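Local coordinates for protein thiamine-phosphate synthase (Pyrococcus furiosus, PDB 1XI3) that probably condenses a thiazole phosphate with a pyrimidine pyrophosphate to form thiamine phosphate, using magnesium, in thiamine biosynthesis, at residues A[89-94]-A[112-117]; A[129-134]-A[164-169]; A[42-47]-A[74-79]. All blocks are in the same frame, centred on the assembly; numbering follows the deposited sequence.

Contact 1 of 3, residues A[89-94]-A[112-117]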
loop_
_atom_site.group_PDB
_atom_site.type_symbol
_atom_site.label_atom_id
_atom_site.label_comp_id
_atom_site.label_asym_id
_atom_site.label_seq_id
_atom_site.Cartn_x
_atom_site.Cartn_y
_atom_site.Cartn_z
ATOM N N GLY A 89 7.858 5.431 -11.392
ATOM C CA GLY A 89 7.936 6.209 -10.162
ATOM C C GLY A 89 6.679 6.197 -9.351
ATOM O O GLY A 89 5.694 5.526 -9.669
ATOM N N VAL A 90 6.737 6.974 -8.277
ATOM C CA VAL A 90 5.618 7.116 -7.343
ATOM C C VAL A 90 5.489 8.614 -7.007
ATOM O O VAL A 90 6.490 9.332 -6.951
ATOM C CB VAL A 90 5.853 6.294 -6.051
ATOM C CG1 VAL A 90 7.140 6.750 -5.339
ATOM C CG2 VAL A 90 4.640 6.323 -5.149
ATOM N N GLN A 91 4.258 9.064 -6.840
ATOM C CA GLN A 91 3.964 10.432 -6.396
ATOM C C GLN A 91 3.628 10.375 -4.905
ATOM O O GLN A 91 2.795 9.549 -4.494
ATOM C CB GLN A 91 2.755 10.989 -7.165
ATOM C CG GLN A 91 2.422 12.427 -6.812
ATOM C CD GLN A 91 3.382 13.360 -7.427
ATOM O OE1 GLN A 91 4.034 13.023 -8.441
ATOM N NE2 GLN A 91 3.513 14.560 -6.838
ATOM N N LEU A 92 4.248 11.254 -4.132
ATOM C CA LEU A 92 4.092 11.247 -2.677
ATOM C C LEU A 92 3.693 12.624 -2.150
ATOM O O LEU A 92 4.358 13.607 -2.430
ATOM C CB LEU A 92 5.398 10.834 -1.996
ATOM C CG LEU A 92 5.939 9.451 -2.345
ATOM C CD1 LEU A 92 7.331 9.286 -1.766
ATOM C CD2 LEU A 92 5.023 8.359 -1.905
ATOM N N GLY A 93 2.645 12.615 -1.338
ATOM C CA GLY A 93 2.122 13.799 -0.667
ATOM C C GLY A 93 2.282 13.707 0.840
ATOM O O GLY A 93 2.823 12.749 1.388
ATOM N N PRO A 94 1.794 14.736 1.544
ATOM C CA PRO A 94 1.934 14.856 3.013
ATOM C C PRO A 94 1.381 13.669 3.828
ATOM O O PRO A 94 1.853 13.445 4.961
ATOM C CB PRO A 94 1.142 16.128 3.330
ATOM C CG PRO A 94 1.066 16.871 2.072
ATOM C CD PRO A 94 1.126 15.897 0.938
ATOM N N GLY A 112 8.113 11.735 -7.265
ATOM C CA GLY A 112 7.450 12.998 -7.389
ATOM C C GLY A 112 6.906 13.375 -6.027
ATOM O O GLY A 112 6.399 12.513 -5.315
ATOM N N ALA A 113 6.973 14.663 -5.704
ATOM C CA ALA A 113 6.430 15.188 -4.458
ATOM C C ALA A 113 5.295 16.173 -4.707
ATOM O O ALA A 113 5.478 17.157 -5.447
ATOM C CB ALA A 113 7.553 15.850 -3.671
ATOM N N SER A 114 4.148 15.957 -4.049
ATOM C CA SER A 114 3.001 16.852 -4.126
ATOM C C SER A 114 3.222 17.949 -3.093
ATOM O O SER A 114 3.361 17.647 -1.898
ATOM C CB SER A 114 1.685 16.131 -3.839
ATOM O OG SER A 114 1.363 15.165 -4.837
ATOM N N VAL A 115 3.307 19.182 -3.551
ATOM C CA VAL A 115 3.689 20.320 -2.674
ATOM C C VAL A 115 2.687 21.443 -2.862
ATOM O O VAL A 115 2.216 21.697 -3.964
ATOM C CB VAL A 115 5.107 20.800 -2.925
ATOM C CG1 VAL A 115 6.110 19.648 -2.671
ATOM C CG2 VAL A 115 5.266 21.399 -4.312
ATOM N N TYR A 116 2.388 22.142 -1.764
ATOM C CA TYR A 116 1.305 23.133 -1.737
ATOM C C TYR A 116 1.766 24.495 -1.160
ATOM O O TYR A 116 0.911 25.377 -0.783
ATOM C CB TYR A 116 0.158 22.592 -0.908
ATOM C CG TYR A 116 -0.416 21.263 -1.403
ATOM C CD1 TYR A 116 -1.505 21.238 -2.274
ATOM C CD2 TYR A 116 0.152 20.049 -1.016
ATOM C CE1 TYR A 116 -2.021 20.059 -2.736
ATOM C CE2 TYR A 116 -0.373 18.839 -1.478
ATOM C CZ TYR A 116 -1.456 18.865 -2.345
ATOM O OH TYR A 116 -2.021 17.691 -2.834
ATOM N N SER A 117 3.086 24.681 -1.150
ATOM C CA SER A 117 3.740 25.915 -0.641
ATOM C C SER A 117 5.171 25.922 -1.040
ATOM O O SER A 117 5.769 24.858 -1.305
ATOM C CB SER A 117 3.641 25.982 0.895
ATOM O OG SER A 117 4.466 25.016 1.529
#

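Contact 2 of 3, residues A[129-134]-A[164-169]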
loop_
_atom_site.group_PDB
_atom_site.type_symbol
_atom_site.label_atom_id
_atom_site.label_comp_id
_atom_site.label_asym_id
_atom_site.label_seq_id
_atom_site.Cartn_x
_atom_site.Cartn_y
_atom_site.Cartn_z
ATOM N N ALA A 129 13.436 14.632 -3.826
ATOM C CA ALA A 129 12.412 14.463 -4.838
ATOM C C ALA A 129 13.041 14.676 -6.203
ATOM O O ALA A 129 13.917 15.540 -6.369
ATOM C CB ALA A 129 11.285 15.432 -4.635
ATOM N N ASP A 130 12.585 13.897 -7.185
ATOM C CA ASP A 130 13.028 14.082 -8.564
ATOM C C ASP A 130 12.245 15.131 -9.329
ATOM O O ASP A 130 12.790 15.781 -10.217
ATOM C CB ASP A 130 12.960 12.729 -9.293
ATOM C CG ASP A 130 13.914 11.733 -8.697
ATOM O OD1 ASP A 130 13.489 10.717 -8.130
ATOM O OD2 ASP A 130 15.139 11.994 -8.774
ATOM N N TYR A 131 10.964 15.291 -9.005
ATOM C CA TYR A 131 10.170 16.384 -9.537
ATOM C C TYR A 131 9.109 16.747 -8.542
ATOM O O TYR A 131 8.877 16.032 -7.567
ATOM C CB TYR A 131 9.534 16.047 -10.919
ATOM C CG TYR A 131 8.419 15.025 -10.850
ATOM C CD1 TYR A 131 8.690 13.638 -10.845
ATOM C CD2 TYR A 131 7.095 15.422 -10.744
ATOM C CE1 TYR A 131 7.655 12.696 -10.754
ATOM C CE2 TYR A 131 6.063 14.487 -10.648
ATOM C CZ TYR A 131 6.347 13.128 -10.635
ATOM O OH TYR A 131 5.297 12.240 -10.507
ATOM N N LEU A 132 8.500 17.896 -8.792
ATOM C CA LEU A 132 7.437 18.411 -7.940
ATOM C C LEU A 132 6.153 18.466 -8.713
ATOM O O LEU A 132 6.121 18.875 -9.882
ATOM C CB LEU A 132 7.729 19.852 -7.461
ATOM C CG LEU A 132 9.032 20.041 -6.712
ATOM C CD1 LEU A 132 9.130 21.498 -6.241
ATOM C CD2 LEU A 132 9.116 19.113 -5.539
ATOM N N GLY A 133 5.069 18.088 -8.033
ATOM C CA GLY A 133 3.714 18.422 -8.450
ATOM C C GLY A 133 3.273 19.618 -7.601
ATOM O O GLY A 133 2.884 19.431 -6.473
ATOM N N ALA A 134 3.327 20.812 -8.184
ATOM C CA ALA A 134 3.040 22.075 -7.431
ATOM C C ALA A 134 1.639 22.528 -7.716
ATOM O O ALA A 134 1.264 22.766 -8.866
ATOM C CB ALA A 134 4.039 23.155 -7.800
ATOM N N PRO A 164 12.588 19.543 -11.928
ATOM C CA PRO A 164 11.407 19.821 -12.701
ATOM C C PRO A 164 10.157 20.036 -11.873
ATOM O O PRO A 164 9.991 19.406 -10.825
ATOM C CB PRO A 164 11.235 18.586 -13.560
ATOM C CG PRO A 164 12.605 17.995 -13.644
ATOM C CD PRO A 164 13.226 18.284 -12.336
ATOM N N VAL A 165 9.320 20.923 -12.374
ATOM C CA VAL A 165 8.046 21.277 -11.725
ATOM C C VAL A 165 6.906 21.047 -12.712
ATOM O O VAL A 165 6.916 21.594 -13.828
ATOM C CB VAL A 165 8.042 22.750 -11.249
ATOM C CG1 VAL A 165 6.690 23.089 -10.576
ATOM C CG2 VAL A 165 9.240 23.037 -10.362
ATOM N N VAL A 166 5.925 20.231 -12.293
ATOM C CA VAL A 166 4.684 20.022 -13.009
ATOM C C VAL A 166 3.582 20.764 -12.249
ATOM O O VAL A 166 3.389 20.541 -11.047
ATOM C CB VAL A 166 4.343 18.534 -13.098
ATOM C CG1 VAL A 166 3.069 18.335 -13.841
ATOM C CG2 VAL A 166 5.489 17.779 -13.786
ATOM N N ALA A 167 2.895 21.680 -12.922
ATOM C CA ALA A 167 1.758 22.393 -12.304
ATOM C C ALA A 167 0.577 21.452 -12.216
ATOM O O ALA A 167 0.367 20.649 -13.126
ATOM C CB ALA A 167 1.357 23.598 -13.163
ATOM N N ILE A 168 -0.249 21.584 -11.158
ATOM C CA ILE A 168 -1.432 20.798 -11.046
ATOM C C ILE A 168 -2.553 21.593 -10.376
ATOM O O ILE A 168 -2.286 22.433 -9.505
ATOM C CB ILE A 168 -1.165 19.465 -10.255
ATOM C CG1 ILE A 168 -2.375 18.540 -10.379
ATOM C CG2 ILE A 168 -0.768 19.748 -8.826
ATOM C CD1 ILE A 168 -2.181 17.144 -9.878
ATOM N N GLY A 169 -3.776 21.302 -10.789
ATOM C CA GLY A 169 -4.953 21.741 -10.073
ATOM C C GLY A 169 -5.768 22.759 -10.831
ATOM O O GLY A 169 -5.351 23.917 -10.977
#

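Contact 3 of 3, residues A[42-47]-A[74-79]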
loop_
_atom_site.group_PDB
_atom_site.type_symbol
_atom_site.label_atom_id
_atom_site.label_comp_id
_atom_site.label_asym_id
_atom_site.label_seq_id
_atom_site.Cartn_x
_atom_site.Cartn_y
_atom_site.Cartn_z
ATOM N N ALA A 42 3.121 11.281 -19.778
ATOM C CA ALA A 42 3.215 10.601 -18.493
ATOM C C ALA A 42 1.802 10.300 -18.019
ATOM O O ALA A 42 0.897 11.072 -18.251
ATOM C CB ALA A 42 3.948 11.466 -17.459
ATOM N N ILE A 43 1.643 9.156 -17.353
ATOM C CA ILE A 43 0.391 8.726 -16.793
ATOM C C ILE A 43 0.615 8.407 -15.324
ATOM O O ILE A 43 1.608 7.791 -14.959
ATOM C CB ILE A 43 -0.104 7.431 -17.477
ATOM C CG1 ILE A 43 -0.391 7.665 -18.974
ATOM C CG2 ILE A 43 -1.336 6.846 -16.813
ATOM C CD1 ILE A 43 -1.480 8.613 -19.260
ATOM N N GLN A 44 -0.315 8.843 -14.494
ATOM C CA GLN A 44 -0.316 8.481 -13.081
ATOM C C GLN A 44 -1.609 7.741 -12.771
ATOM O O GLN A 44 -2.727 8.266 -12.982
ATOM C CB GLN A 44 -0.179 9.707 -12.170
ATOM C CG GLN A 44 -0.162 9.360 -10.709
ATOM C CD GLN A 44 -0.365 10.585 -9.849
ATOM O OE1 GLN A 44 -1.401 10.733 -9.196
ATOM N NE2 GLN A 44 0.587 11.488 -9.884
ATOM N N MET A 45 -1.456 6.531 -12.247
ATOM C CA MET A 45 -2.538 5.752 -11.727
ATOM C C MET A 45 -2.848 6.181 -10.305
ATOM O O MET A 45 -2.028 6.017 -9.416
ATOM C CB MET A 45 -2.201 4.262 -11.739
ATOM C CG MET A 45 -3.341 3.382 -11.327
ATOM S SD MET A 45 -3.048 1.585 -11.474
ATOM C CE MET A 45 -2.027 1.296 -10.053
ATOM N N ARG A 46 -4.055 6.701 -10.094
ATOM C CA ARG A 46 -4.435 7.233 -8.776
ATOM C C ARG A 46 -5.772 6.585 -8.415
ATOM O O ARG A 46 -6.828 6.992 -8.924
ATOM C CB ARG A 46 -4.539 8.759 -8.825
ATOM C CG ARG A 46 -4.926 9.394 -7.509
ATOM C CD ARG A 46 -4.956 10.884 -7.582
ATOM N NE ARG A 46 -5.424 11.387 -6.301
ATOM C CZ ARG A 46 -6.705 11.542 -5.964
ATOM N NH1 ARG A 46 -7.679 11.236 -6.822
ATOM N NH2 ARG A 46 -7.017 12.015 -4.745
ATOM N N ILE A 47 -5.710 5.552 -7.576
ATOM C CA ILE A 47 -6.893 4.772 -7.174
ATOM C C ILE A 47 -7.070 4.838 -5.644
ATOM O O ILE A 47 -6.163 4.488 -4.910
ATOM C CB ILE A 47 -6.744 3.338 -7.574
ATOM C CG1 ILE A 47 -6.567 3.216 -9.100
ATOM C CG2 ILE A 47 -7.934 2.551 -7.144
ATOM C CD1 ILE A 47 -6.232 1.856 -9.544
ATOM N N PHE A 74 3.548 6.490 -13.411
ATOM C CA PHE A 74 3.654 6.729 -11.985
ATOM C C PHE A 74 2.455 6.184 -11.294
ATOM O O PHE A 74 1.367 6.149 -11.862
ATOM C CB PHE A 74 3.680 8.262 -11.728
ATOM C CG PHE A 74 4.889 8.899 -12.303
ATOM C CD1 PHE A 74 6.107 8.821 -11.637
ATOM C CD2 PHE A 74 4.848 9.462 -13.581
ATOM C CE1 PHE A 74 7.259 9.368 -12.232
ATOM C CE2 PHE A 74 5.986 10.018 -14.146
ATOM C CZ PHE A 74 7.178 9.943 -13.481
ATOM N N VAL A 75 2.654 5.781 -10.039
ATOM C CA VAL A 75 1.555 5.420 -9.152
ATOM C C VAL A 75 1.460 6.453 -8.019
ATOM O O VAL A 75 2.468 6.781 -7.408
ATOM C CB VAL A 75 1.743 3.997 -8.564
ATOM C CG1 VAL A 75 0.595 3.644 -7.632
ATOM C CG2 VAL A 75 1.835 2.987 -9.702
ATOM N N ASP A 76 0.238 6.925 -7.738
ATOM C CA ASP A 76 0.021 7.835 -6.599
ATOM C C ASP A 76 0.119 7.036 -5.294
ATOM O O ASP A 76 -0.519 5.977 -5.191
ATOM C CB ASP A 76 -1.334 8.494 -6.666
ATOM C CG ASP A 76 -1.486 9.569 -5.615
ATOM O OD1 ASP A 76 -2.504 9.538 -4.924
ATOM O OD2 ASP A 76 -0.568 10.388 -5.477
ATOM N N ASP A 77 0.959 7.522 -4.359
ATOM C CA ASP A 77 1.053 7.002 -2.967
ATOM C C ASP A 77 1.783 5.673 -2.890
ATOM O O ASP A 77 2.859 5.572 -2.279
ATOM C CB ASP A 77 -0.397 6.911 -2.419
ATOM C CG ASP A 77 -0.531 6.464 -0.965
ATOM O OD1 ASP A 77 -1.704 6.563 -0.468
ATOM O OD2 ASP A 77 0.412 5.996 -0.323
ATOM N N ARG A 78 1.211 4.661 -3.522
ATOM C CA ARG A 78 1.510 3.260 -3.201
ATOM C C ARG A 78 2.817 2.749 -3.801
ATOM O O ARG A 78 2.864 2.327 -4.969
ATOM C CB ARG A 78 0.293 2.343 -3.602
ATOM C CG ARG A 78 -0.974 2.651 -2.830
ATOM C CD ARG A 78 -0.833 2.130 -1.388
ATOM N NE ARG A 78 -0.745 0.686 -1.394
ATOM C CZ ARG A 78 -1.807 -0.123 -1.386
ATOM N NH1 ARG A 78 -3.017 0.356 -1.319
ATOM N NH2 ARG A 78 -1.634 -1.411 -1.455
ATOM N N VAL A 79 3.875 2.745 -2.975
ATOM C CA VAL A 79 5.204 2.269 -3.388
ATOM C C VAL A 79 5.183 0.738 -3.677
ATOM O O VAL A 79 5.878 0.240 -4.574
ATOM C CB VAL A 79 6.224 2.607 -2.323
ATOM C CG1 VAL A 79 7.567 1.967 -2.629
ATOM C CG2 VAL A 79 6.344 4.100 -2.135
HETATM O O HOH W 1 -3.028 4.982 -6.168
#

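Contact 1 of 3, residues A[89-94]-A[112-117]
Gln-91 and Leu-92 pair in parallel with Gly-112 and Ala-113, joining neighbouring strands of a TIM barrel whose chain crosses over through helix 99-105. The tight part is the strand ladder: Gly-112 N donates to Val-90 O at 2.9 Å, Leu-92 N to Gly-112 O at 2.8 Å, and Ser-114 N to Leu-92 O. On the barrel's inner face the Gln-91 side chain lies across the neighbouring backbone. Its CG is anti to the backbone N, and a bend at chi2 (75°) swings CD over towards Gly-112. OE1 then rests 3.6 Å from Gly-112 CA, where a side chain on residue 112 would collide with it. NE2 donates to Ser-114 OG at 3.0 Å; the hydroxyl oxygen lies close to the amide plane and the bond is fairly straight (161°). OE1 also makes a weak hydrogen bond with Tyr-131 OH. An alanine in place of Gln-91 would probably leave Ser-114 OG without this amide donor and open a gap over Gly-112. Leu-92 and Ala-113 occupy the other face, against Ala-102 and Ile-99 of helix 99-105.

Beyond Leu-92 the contact opens towards solvent, next to Ser-114 of the predicted pyrimidine site and Asp-96 of the predicted magnesium site; the latter accepts a hydrogen bond from Gly-93 N. Here Gly-93 CA stands 4.0 Å from Ser-114 CB, and the exposed Pro-94 crosses Tyr-116 at about a right angle. Pro-94 CD meets the tyrosine ring at its edge, 4.1 Å from Tyr-116 CE2.

Contact 2 of 3, residues A[129-134]-A[164-169]
Leu-132 and Ala-134 alternate donor and acceptor roles with Pro-164, Val-166 and Ile-168 in a four-bond parallel ladder. Leu-132 N donates to Pro-164 O at 2.9 Å and Leu-132 O receives Val-166 N at 2.8 Å, the latter bond almost straight (174°). Ala-134 N then donates to Val-166 O, and Ile-168 N to Ala-134 O at 3.0 Å. Weaker CA-H...O contacts fill in between, such as Gly-133 CA to Val-166 O at 3.4 Å. These are the sixth and seventh strands of the TIM barrel, linked along the chain through helix 150-160.

Apolar contacts divide between the two faces of the sheet. On the helix side Ala-134 CB packs 3.8 Å from Val-165 CG1, the methyl that stands anti to the backbone N, while Leu-132 CD1 approaches Val-165 CG2 more loosely. Ile-157 and Leu-154 of helix 150-160 cover Leu-132 and Ala-134. On the inner face Tyr-131 CB lies 4.0 Å from Pro-164 CB, and Tyr-131 CD2 comes obliquely to Val-166 CG2 at 4.2 Å.

Set apart from these apolar pairs is a van der Waals contact with a carbonyl oxygen: Ile-168 CG2 lies 3.6 Å from Ala-134 O. The Ile-168 side chain lies near a bound sulfate, probably from the crystallisation liquor, and near Ile-190 of the predicted thiazole phosphate site.

The hydroxyl of Tyr-131 is hydrogen-bonded to Tyr-18 OH; its ring meets that of Phe-74 edge-to-face.

Contact 3 of 3, residues A[42-47]-A[74-79]
Arg-46 and Asp-76 lie side by side where strands 42-45 and 72-76 end, pointing the same way at the open end of the barrel. Arg-46 CB lies 3.9 Å from Asp-76 CB. CG, anti to the backbone N (chi1 -180°), comes closer, 3.5 Å from Asp-76 OD1. CD passes the same oxygen at 3.9 Å, and the extended chain brings NE to 3.7 Å from Asp-76 OD1, a long salt bridge. At the tip chi4 turns CZ out of line with the extended chain, and OD1 approaches the guanidinium obliquely, its plane 38° from the carboxylate's.

Next to this pair Gln-44 crosses Asp-76, its OE1 3.4 Å from Asp-76 CB and its amide plane nearly parallel to the carboxylate (10°); NE2 is satisfied by Tyr-18 OH. The strands are joined by Phe-74 N to Ile-43 O (2.8 Å), Met-45 N to Phe-74 O and Asp-76 N to Met-45 O, the ladder of a beta-alpha-beta unit crossing through helix 52-68. Ala-42 CB sits at the edge of the Phe-74 ring, whereas Met-45 CE touches Val-75 CG2 on the opposite face, where Ile-58 and Leu-62 of that helix pack on Met-45. Past the ladder a water bridges the two segments, accepting from Ile-47 N at 3.1 Å and donating to Asp-76 O at 2.9 Å. Asp-77 OD2 bonds to Thr-52 of the second subunit.

Residues 44-47 and Asp-76 are predicted to bind the pyrimidine pyrophosphate, and Asp-77 magnesium; Asp-77 OD1 close to Asp-96 OD2 is consistent with a cation site, while the long ion pair suggests that Arg-46 is only lightly tied to Asp-76.

In the fold
The contacts follow one another along the chain as contact 3, contact 1 and contact 2, each joining adjacent strands of the same closed eight-stranded parallel barrel. Contacts 1 and 2 have centres about 8 Å apart, on neighbouring strands 110-115 and 131-135; contacts 1 and 3, about 11 Å apart, meet through strands 72-76 and 89-92. The centres of contacts 2 and 3 are about 14 Å apart, yet they still meet through aromatic side chains inside the barrel. Together they cover strands two to seven. Contacts 1 and 3 bring predicted pyrimidine and magnesium residues to one mouth, with Ile-168 of contact 2 near the predicted thiazole phosphate site. Contacts 1 and 3 also touch the second subunit, placing that side at the dimer interface.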